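Local coordinates for uncharacterized protein ycf41 (PDB 3KOJ) that probably binds single-stranded DNA, as a member of the single-strand binding protein family with an OB-type fold, at residues B[20-28]-B[64-73]; B[34-43]-B[54-65]. The protein carries 1 engineered substitution. All coordinates share one frame; numbering follows the deposited sequence.

Contact 1: B[20-28]-B[64-73]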
# COMPACT_ATOMS: atom_id res chain seq x y z
N VAL B 20 19.35 -1.81 -5.59
CA VAL B 20 20.37 -1.29 -4.68
C VAL B 20 21.51 -0.69 -5.51
O VAL B 20 22.13 -1.38 -6.32
CB VAL B 20 20.93 -2.44 -3.79
CG1 VAL B 20 22.01 -1.91 -2.85
CG2 VAL B 20 19.79 -3.07 -3.00
N VAL B 21 21.77 0.61 -5.33
CA VAL B 21 22.84 1.26 -6.09
C VAL B 21 23.98 1.79 -5.22
O VAL B 21 24.98 2.30 -5.72
CB VAL B 21 22.30 2.38 -6.99
CG1 VAL B 21 21.32 1.78 -7.99
CG2 VAL B 21 21.63 3.45 -6.15
N GLU B 22 23.79 1.71 -3.90
CA GLU B 22 24.85 2.08 -2.98
C GLU B 22 24.73 1.07 -1.86
O GLU B 22 23.70 0.99 -1.18
CB GLU B 22 24.73 3.51 -2.43
CG GLU B 22 26.02 3.93 -1.72
CD GLU B 22 26.17 5.43 -1.52
OE1 GLU B 22 25.88 6.19 -2.47
OE2 GLU B 22 26.61 5.84 -0.43
N ALA B 23 25.79 0.28 -1.69
CA ALA B 23 25.82 -0.77 -0.69
C ALA B 23 25.54 -0.26 0.72
O ALA B 23 25.97 0.83 1.10
CB ALA B 23 27.17 -1.49 -0.73
N PRO B 24 24.81 -1.05 1.50
CA PRO B 24 24.47 -0.69 2.88
C PRO B 24 25.71 -0.52 3.76
O PRO B 24 26.67 -1.29 3.66
CB PRO B 24 23.59 -1.86 3.33
CG PRO B 24 24.00 -2.99 2.44
CD PRO B 24 24.16 -2.31 1.12
N GLN B 25 25.68 0.51 4.60
CA GLN B 25 26.75 0.80 5.54
C GLN B 25 26.10 0.76 6.91
O GLN B 25 25.03 1.35 7.10
CB GLN B 25 27.33 2.20 5.28
CG GLN B 25 27.91 2.39 3.89
CD GLN B 25 29.03 1.41 3.59
OE1 GLN B 25 28.90 0.55 2.71
NE2 GLN B 25 30.13 1.52 4.31
N LEU B 26 26.72 0.07 7.85
CA LEU B 26 26.16 -0.05 9.19
C LEU B 26 26.91 0.72 10.26
O LEU B 26 28.13 0.85 10.22
CB LEU B 26 26.09 -1.53 9.58
CG LEU B 26 24.70 -2.06 9.96
CD1 LEU B 26 24.77 -3.57 10.14
CD2 LEU B 26 24.22 -1.39 11.24
N ARG B 27 26.16 1.25 11.23
CA ARG B 27 26.73 1.98 12.35
C ARG B 27 25.80 1.76 13.52
O ARG B 27 24.69 1.23 13.35
CB ARG B 27 26.82 3.48 12.04
CG ARG B 27 25.47 4.19 12.01
CD ARG B 27 25.58 5.62 11.52
NE ARG B 27 24.26 6.22 11.29
CZ ARG B 27 23.44 6.65 12.24
NH1 ARG B 27 23.79 6.57 13.52
NH2 ARG B 27 22.26 7.17 11.92
N TYR B 28 26.24 2.12 14.72
CA TYR B 28 25.39 2.00 15.89
C TYR B 28 24.92 3.41 16.24
O TYR B 28 25.70 4.36 16.18
CB TYR B 28 26.14 1.38 17.07
CG TYR B 28 26.05 -0.13 17.09
CD1 TYR B 28 27.02 -0.92 16.46
CD2 TYR B 28 24.97 -0.78 17.69
CE1 TYR B 28 26.90 -2.31 16.43
CE2 TYR B 28 24.84 -2.16 17.66
CZ TYR B 28 25.81 -2.92 17.03
OH TYR B 28 25.68 -4.29 16.99
N ALA B 64 18.06 -3.52 10.08
CA ALA B 64 19.35 -2.95 9.67
C ALA B 64 20.33 -4.09 9.39
O ALA B 64 21.06 -4.08 8.40
CB ALA B 64 19.90 -2.05 10.77
N GLN B 65 20.35 -5.09 10.27
CA GLN B 65 21.25 -6.23 10.11
C GLN B 65 20.88 -7.04 8.87
O GLN B 65 21.76 -7.58 8.18
CB GLN B 65 21.20 -7.10 11.36
CG GLN B 65 21.49 -6.33 12.65
CD GLN B 65 21.39 -7.18 13.90
OE1 GLN B 65 20.48 -8.00 14.02
NE2 GLN B 65 22.30 -6.96 14.84
N GLU B 66 19.59 -7.12 8.58
CA GLU B 66 19.10 -7.85 7.42
C GLU B 66 19.52 -7.16 6.11
O GLU B 66 19.91 -7.83 5.15
CB GLU B 66 17.57 -7.96 7.49
CG GLU B 66 16.93 -8.69 6.33
CD GLU B 66 15.43 -8.85 6.52
OE1 GLU B 66 14.90 -8.38 7.55
OE2 GLU B 66 14.78 -9.45 5.63
N LEU B 67 19.45 -5.84 6.09
CA LEU B 67 19.85 -5.07 4.91
C LEU B 67 21.32 -5.29 4.59
O LEU B 67 21.69 -5.64 3.47
CB LEU B 67 19.58 -3.58 5.12
CG LEU B 67 18.12 -3.13 5.19
CD1 LEU B 67 18.04 -1.63 5.48
CD2 LEU B 67 17.43 -3.46 3.86
N GLN B 68 22.18 -5.08 5.59
CA GLN B 68 23.62 -5.25 5.42
C GLN B 68 23.98 -6.68 5.05
O GLN B 68 24.91 -6.91 4.27
CB GLN B 68 24.35 -4.86 6.70
CG GLN B 68 25.78 -5.40 6.79
CD GLN B 68 25.83 -6.80 7.39
OE1 GLN B 68 26.65 -7.63 6.98
NE2 GLN B 68 24.97 -7.06 8.36
N ASP B 69 23.26 -7.63 5.62
CA ASP B 69 23.52 -9.03 5.38
C ASP B 69 23.12 -9.52 3.99
O ASP B 69 23.84 -10.29 3.36
CB ASP B 69 22.80 -9.87 6.44
CG ASP B 69 23.06 -11.35 6.29
OD1 ASP B 69 24.22 -11.77 6.47
OD2 ASP B 69 22.11 -12.11 6.00
N ARG B 70 21.98 -9.03 3.52
CA ARG B 70 21.41 -9.46 2.24
C ARG B 70 21.52 -8.56 1.01
O ARG B 70 21.72 -9.05 -0.10
CB ARG B 70 19.93 -9.78 2.46
CG ARG B 70 19.66 -10.79 3.57
CD ARG B 70 20.11 -12.16 3.14
NE ARG B 70 19.41 -12.58 1.93
CZ ARG B 70 18.16 -13.01 1.90
NH1 ARG B 70 17.45 -13.10 3.02
NH2 ARG B 70 17.60 -13.34 0.74
N CYS B 71 21.37 -7.26 1.20
CA CYS B 71 21.40 -6.34 0.07
C CYS B 71 22.77 -6.02 -0.51
O CYS B 71 23.64 -5.49 0.17
CB CYS B 71 20.68 -5.05 0.44
SG CYS B 71 18.94 -5.29 0.89
N ARG B 72 22.93 -6.34 -1.79
CA ARG B 72 24.17 -6.08 -2.52
C ARG B 72 23.87 -5.27 -3.77
O ARG B 72 22.73 -5.24 -4.23
CB ARG B 72 24.85 -7.40 -2.89
CG ARG B 72 25.44 -8.12 -1.69
CD ARG B 72 26.56 -7.29 -1.06
NE ARG B 72 27.06 -7.85 0.19
CZ ARG B 72 26.55 -7.58 1.39
NH1 ARG B 72 25.53 -6.74 1.52
NH2 ARG B 72 27.08 -8.14 2.47
N LEU B 73 24.89 -4.62 -4.32
CA LEU B 73 24.72 -3.80 -5.51
C LEU B 73 24.01 -4.56 -6.61
O LEU B 73 24.31 -5.72 -6.87
CB LEU B 73 26.07 -3.30 -6.03
CG LEU B 73 26.84 -2.31 -5.15
CD1 LEU B 73 28.10 -1.85 -5.89
CD2 LEU B 73 25.96 -1.12 -4.81

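Contact 2: B[34-43]-B[54-65]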
# COMPACT_ATOMS: atom_id res chain seq x y z
N THR B 34 21.70 0.23 19.18
CA THR B 34 20.79 0.02 18.07
C THR B 34 21.49 0.16 16.72
O THR B 34 21.97 1.24 16.37
CB THR B 34 19.61 1.00 18.10
OG1 THR B 34 18.90 0.86 19.34
CG2 THR B 34 18.65 0.72 16.96
N PRO B 35 21.56 -0.93 15.95
CA PRO B 35 22.20 -0.93 14.64
C PRO B 35 21.39 -0.10 13.66
O PRO B 35 20.16 -0.11 13.70
CB PRO B 35 22.20 -2.40 14.23
CG PRO B 35 21.99 -3.15 15.52
CD PRO B 35 21.03 -2.27 16.26
N VAL B 36 22.07 0.63 12.78
CA VAL B 36 21.37 1.41 11.77
C VAL B 36 22.12 1.26 10.45
O VAL B 36 23.33 1.48 10.38
CB VAL B 36 21.22 2.90 12.17
CG1 VAL B 36 22.54 3.46 12.61
CG2 VAL B 36 20.64 3.70 11.01
N ALA B 37 21.39 0.84 9.43
CA ALA B 37 21.97 0.62 8.12
C ALA B 37 21.38 1.59 7.11
O ALA B 37 20.18 1.85 7.12
CB ALA B 37 21.70 -0.81 7.67
N GLU B 38 22.23 2.15 6.25
CA GLU B 38 21.72 3.06 5.24
C GLU B 38 22.30 2.69 3.88
O GLU B 38 23.46 2.27 3.77
CB GLU B 38 22.03 4.52 5.60
CG GLU B 38 23.30 5.11 5.05
CD GLU B 38 23.38 6.61 5.33
OE1 GLU B 38 23.24 7.00 6.51
OE2 GLU B 38 23.58 7.39 4.37
N MSE B 39 21.47 2.80 2.86
CA MSE B 39 21.89 2.48 1.51
C MSE B 39 21.11 3.37 0.57
O MSE B 39 20.31 4.19 1.01
CB MSE B 39 21.62 1.00 1.20
CG MSE B 39 20.15 0.59 1.24
SE MSE B 39 19.91 -1.32 0.90
CE MSE B 39 18.02 -1.30 0.44
N VAL B 40 21.34 3.23 -0.73
CA VAL B 40 20.62 4.02 -1.71
C VAL B 40 20.05 3.09 -2.75
O VAL B 40 20.70 2.12 -3.15
CB VAL B 40 21.55 5.05 -2.40
CG1 VAL B 40 20.76 5.83 -3.45
CG2 VAL B 40 22.14 6.00 -1.37
N VAL B 41 18.82 3.35 -3.18
CA VAL B 41 18.19 2.53 -4.20
C VAL B 41 17.73 3.41 -5.34
O VAL B 41 17.60 4.63 -5.20
CB VAL B 41 16.97 1.75 -3.65
CG1 VAL B 41 17.41 0.87 -2.49
CG2 VAL B 41 15.86 2.72 -3.23
N GLN B 42 17.50 2.78 -6.49
CA GLN B 42 17.04 3.50 -7.67
C GLN B 42 15.79 2.81 -8.21
O GLN B 42 15.71 1.58 -8.25
CB GLN B 42 18.12 3.53 -8.75
CG GLN B 42 17.69 4.24 -10.03
CD GLN B 42 18.80 4.28 -11.07
OE1 GLN B 42 19.80 4.99 -10.91
NE2 GLN B 42 18.62 3.51 -12.14
N PHE B 43 14.81 3.60 -8.61
CA PHE B 43 13.58 3.05 -9.17
C PHE B 43 13.14 3.90 -10.34
O PHE B 43 13.47 5.09 -10.42
CB PHE B 43 12.49 2.91 -8.10
CG PHE B 43 12.24 4.16 -7.29
CD1 PHE B 43 11.18 5.00 -7.59
CD2 PHE B 43 13.04 4.45 -6.19
CE1 PHE B 43 10.90 6.11 -6.80
CE2 PHE B 43 12.78 5.56 -5.39
CZ PHE B 43 11.71 6.39 -5.70
N ARG B 54 16.45 8.28 -7.24
CA ARG B 54 17.34 7.64 -6.29
C ARG B 54 16.89 8.08 -4.91
O ARG B 54 16.59 9.25 -4.68
CB ARG B 54 18.80 8.00 -6.55
CG ARG B 54 19.30 7.33 -7.80
CD ARG B 54 20.81 7.33 -7.90
NE ARG B 54 21.22 6.36 -8.91
CZ ARG B 54 22.42 5.79 -8.97
NH1 ARG B 54 23.35 6.09 -8.08
NH2 ARG B 54 22.67 4.90 -9.92
N LEU B 55 16.84 7.13 -4.00
CA LEU B 55 16.34 7.40 -2.67
C LEU B 55 17.18 6.79 -1.55
O LEU B 55 17.59 5.63 -1.62
CB LEU B 55 14.91 6.87 -2.59
CG LEU B 55 14.10 6.93 -1.30
CD1 LEU B 55 13.86 8.39 -0.91
CD2 LEU B 55 12.78 6.20 -1.52
N LYS B 56 17.42 7.59 -0.52
CA LYS B 56 18.18 7.11 0.62
C LYS B 56 17.23 6.22 1.42
O LYS B 56 16.08 6.58 1.66
CB LYS B 56 18.64 8.28 1.49
CG LYS B 56 19.37 7.85 2.75
CD LYS B 56 19.82 9.05 3.57
CE LYS B 56 20.47 8.63 4.88
NZ LYS B 56 20.90 9.82 5.68
N VAL B 57 17.72 5.06 1.83
CA VAL B 57 16.92 4.10 2.58
C VAL B 57 17.63 3.81 3.90
O VAL B 57 18.83 3.56 3.91
CB VAL B 57 16.75 2.81 1.77
CG1 VAL B 57 16.07 1.74 2.59
CG2 VAL B 57 15.94 3.11 0.51
N VAL B 58 16.89 3.86 5.00
CA VAL B 58 17.47 3.62 6.31
C VAL B 58 16.68 2.59 7.12
O VAL B 58 15.46 2.66 7.20
CB VAL B 58 17.54 4.92 7.13
CG1 VAL B 58 18.23 4.67 8.47
CG2 VAL B 58 18.27 6.00 6.33
N GLY B 59 17.40 1.65 7.73
CA GLY B 59 16.77 0.63 8.54
C GLY B 59 17.35 0.62 9.95
O GLY B 59 18.56 0.80 10.12
N TRP B 60 16.50 0.41 10.95
CA TRP B 60 16.97 0.38 12.33
C TRP B 60 16.73 -0.98 12.97
O TRP B 60 15.79 -1.69 12.62
CB TRP B 60 16.24 1.45 13.16
CG TRP B 60 16.41 2.84 12.67
CD1 TRP B 60 15.88 3.38 11.53
CD2 TRP B 60 17.15 3.89 13.30
NE1 TRP B 60 16.25 4.70 11.41
CE2 TRP B 60 17.03 5.04 12.49
CE3 TRP B 60 17.90 3.98 14.48
CZ2 TRP B 60 17.64 6.26 12.81
CZ3 TRP B 60 18.51 5.19 14.80
CH2 TRP B 60 18.37 6.31 13.97
N GLY B 61 17.61 -1.34 13.90
CA GLY B 61 17.47 -2.61 14.60
C GLY B 61 17.67 -3.85 13.75
O GLY B 61 18.59 -3.92 12.94
N ALA B 62 16.80 -4.84 13.95
CA ALA B 62 16.89 -6.10 13.23
C ALA B 62 16.88 -5.93 11.71
O ALA B 62 17.61 -6.63 11.00
CB ALA B 62 15.75 -7.01 13.65
N VAL B 63 16.08 -5.00 11.21
CA VAL B 63 16.02 -4.81 9.76
C VAL B 63 17.33 -4.24 9.23
O VAL B 63 17.68 -4.46 8.07
CB VAL B 63 14.82 -3.91 9.36
CG1 VAL B 63 15.14 -2.45 9.60
CG2 VAL B 63 14.46 -4.17 7.90
N ALA B 64 18.06 -3.52 10.08
CA ALA B 64 19.35 -2.95 9.67
C ALA B 64 20.33 -4.09 9.39
O ALA B 64 21.06 -4.08 8.40
CB ALA B 64 19.90 -2.05 10.77
N GLN B 65 20.35 -5.09 10.27
CA GLN B 65 21.25 -6.23 10.11
C GLN B 65 20.88 -7.04 8.87
O GLN B 65 21.76 -7.58 8.18
CB GLN B 65 21.20 -7.10 11.36
CG GLN B 65 21.49 -6.33 12.65
CD GLN B 65 21.39 -7.18 13.90
OE1 GLN B 65 20.48 -8.00 14.02
NE2 GLN B 65 22.30 -6.96 14.84

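Contact 1: B[20-28]-B[64-73]
Pro24 rests its ring on the end of a helix, where Arg72 folds back over the same turn. CG of Pro24 lies 3.7 Å from Leu67 O and 3.8 Å from Gln68 CA. CD of Pro24 comes within 3.4 Å of Cys71 O. These carbonyls belong to the last helical turn and to Cys71, the first residue to leave the helical backbone. Arg72 holds this end from its own side. Its chain bends at chi2 (-63°), and NH1 and NH2 both donate end-on to Gln68 O. Arg72 NH1 lies 2.8 Å from Gln68 O, and that oxygen sits in the guanidinium plane. NH1 also bonds Cys71 O, so two carbonyls at the helix end are satisfied by one side chain. The positive charge there probably suits the negative end of the helix dipole.

Van der Waals contacts lie on either side of the proline along the strand. Leu26 crosses Gln68 at about a right angle, with CD1 of Leu26 3.7 Å from Gln68 CB. At the other end, CD2 of Leu73 fits against the backbone at the bulge, 3.4 Å from Ala23 N just after it. Val20 sets CB against Arg72 O, and its CG2 makes apolar packing with CB of Cys71.

Strand 23-28 and helix 64-70 run at 135° to each other. Val21 and Glu22 both face Val40 in a classic beta bulge, where the strand turns its corner. Helix 62-70 sits between the third and fourth strands (53-60 and 76-84) in chain order, the usual place of the OB-fold helix. This contact packs its C-terminal end on the first strand, while Val106 of strand 105-107 touches Glu66 and Leu67.

Contact 2: B[34-43]-B[54-65]
Strands 35-43 and 54-60 form an antiparallel beta hairpin of the OB-fold sheet, and Gly61 leads from it into the helix as its N-cap residue. Backbone bonds join the strands in the hydrogen-bonded pairs Ala37 with Gly59, Met39 with Val57 and Val41 with Leu55. One more, Gly61 N to Pro35 O at 2.8 Å, ties the start of the helix to the first strand.

Apolar packing differs on the two faces. On the face of Met39, Val41 and Val57, the selenomethionine Met39 lies alongside Val57, and CG2 of Val41 meets CG2 of Val57 at 3.8 Å. Leu79 of strand 76-84 touches all three. Leu55 CB sits at the edge of the Phe43 ring, in its plane, and both residues also pack on a second subunit. Near the hairpin's end, Ala37 CB is 3.4 Å from Ala64 O, a close fit of strand to helix.

The other face carries Val36, Val58 and Trp60. In Val36, chi1 of 50° places CG1 between the backbone N and the carbonyl carbon. This leaves CG2 anti to N and over the centre of the Trp60 six-membered ring, 4.1 Å from its centroid, in a CH-pi contact. The same methyl touches Val58 CG1 at 3.6 Å. Thr34 CG2 meets the indole at its edge.

Polar and charged groups share that face. Glu38 and Lys56 make a long salt bridge, OE1 to NZ at 3.8 Å. Arg54 grips Gln42 side-on, with NE and NH2 both donating to OE1. The oxygen lies in the guanidinium plane, yet the amide is turned 47° from it. NE of Arg54 meets a lone pair of Gln42 OE1 at 2.8 Å, while NH2 approaches from above the carbonyl plane.

How the contacts relate
The centres of contacts 1 and 2 lie about 6 Å apart. Along the chain the order is 20-28, 34-43, 54-65 and 64-73, so both segments of contact 2 come between the outer ends of contact 1. Ala64 and Gln65 serve both contacts. Strands 12-28 and 35-43 are neighbours in one sheet, joined where Arg27 O meets Val36 N and Val21 N meets Val40 O. Strand 53-60 extends that sheet beyond 35-43. Helix 62-70 follows directly and packs back on the first two strands. Together the contacts join three consecutive strands and the helix of the OB-type domain, which probably binds single-stranded DNA.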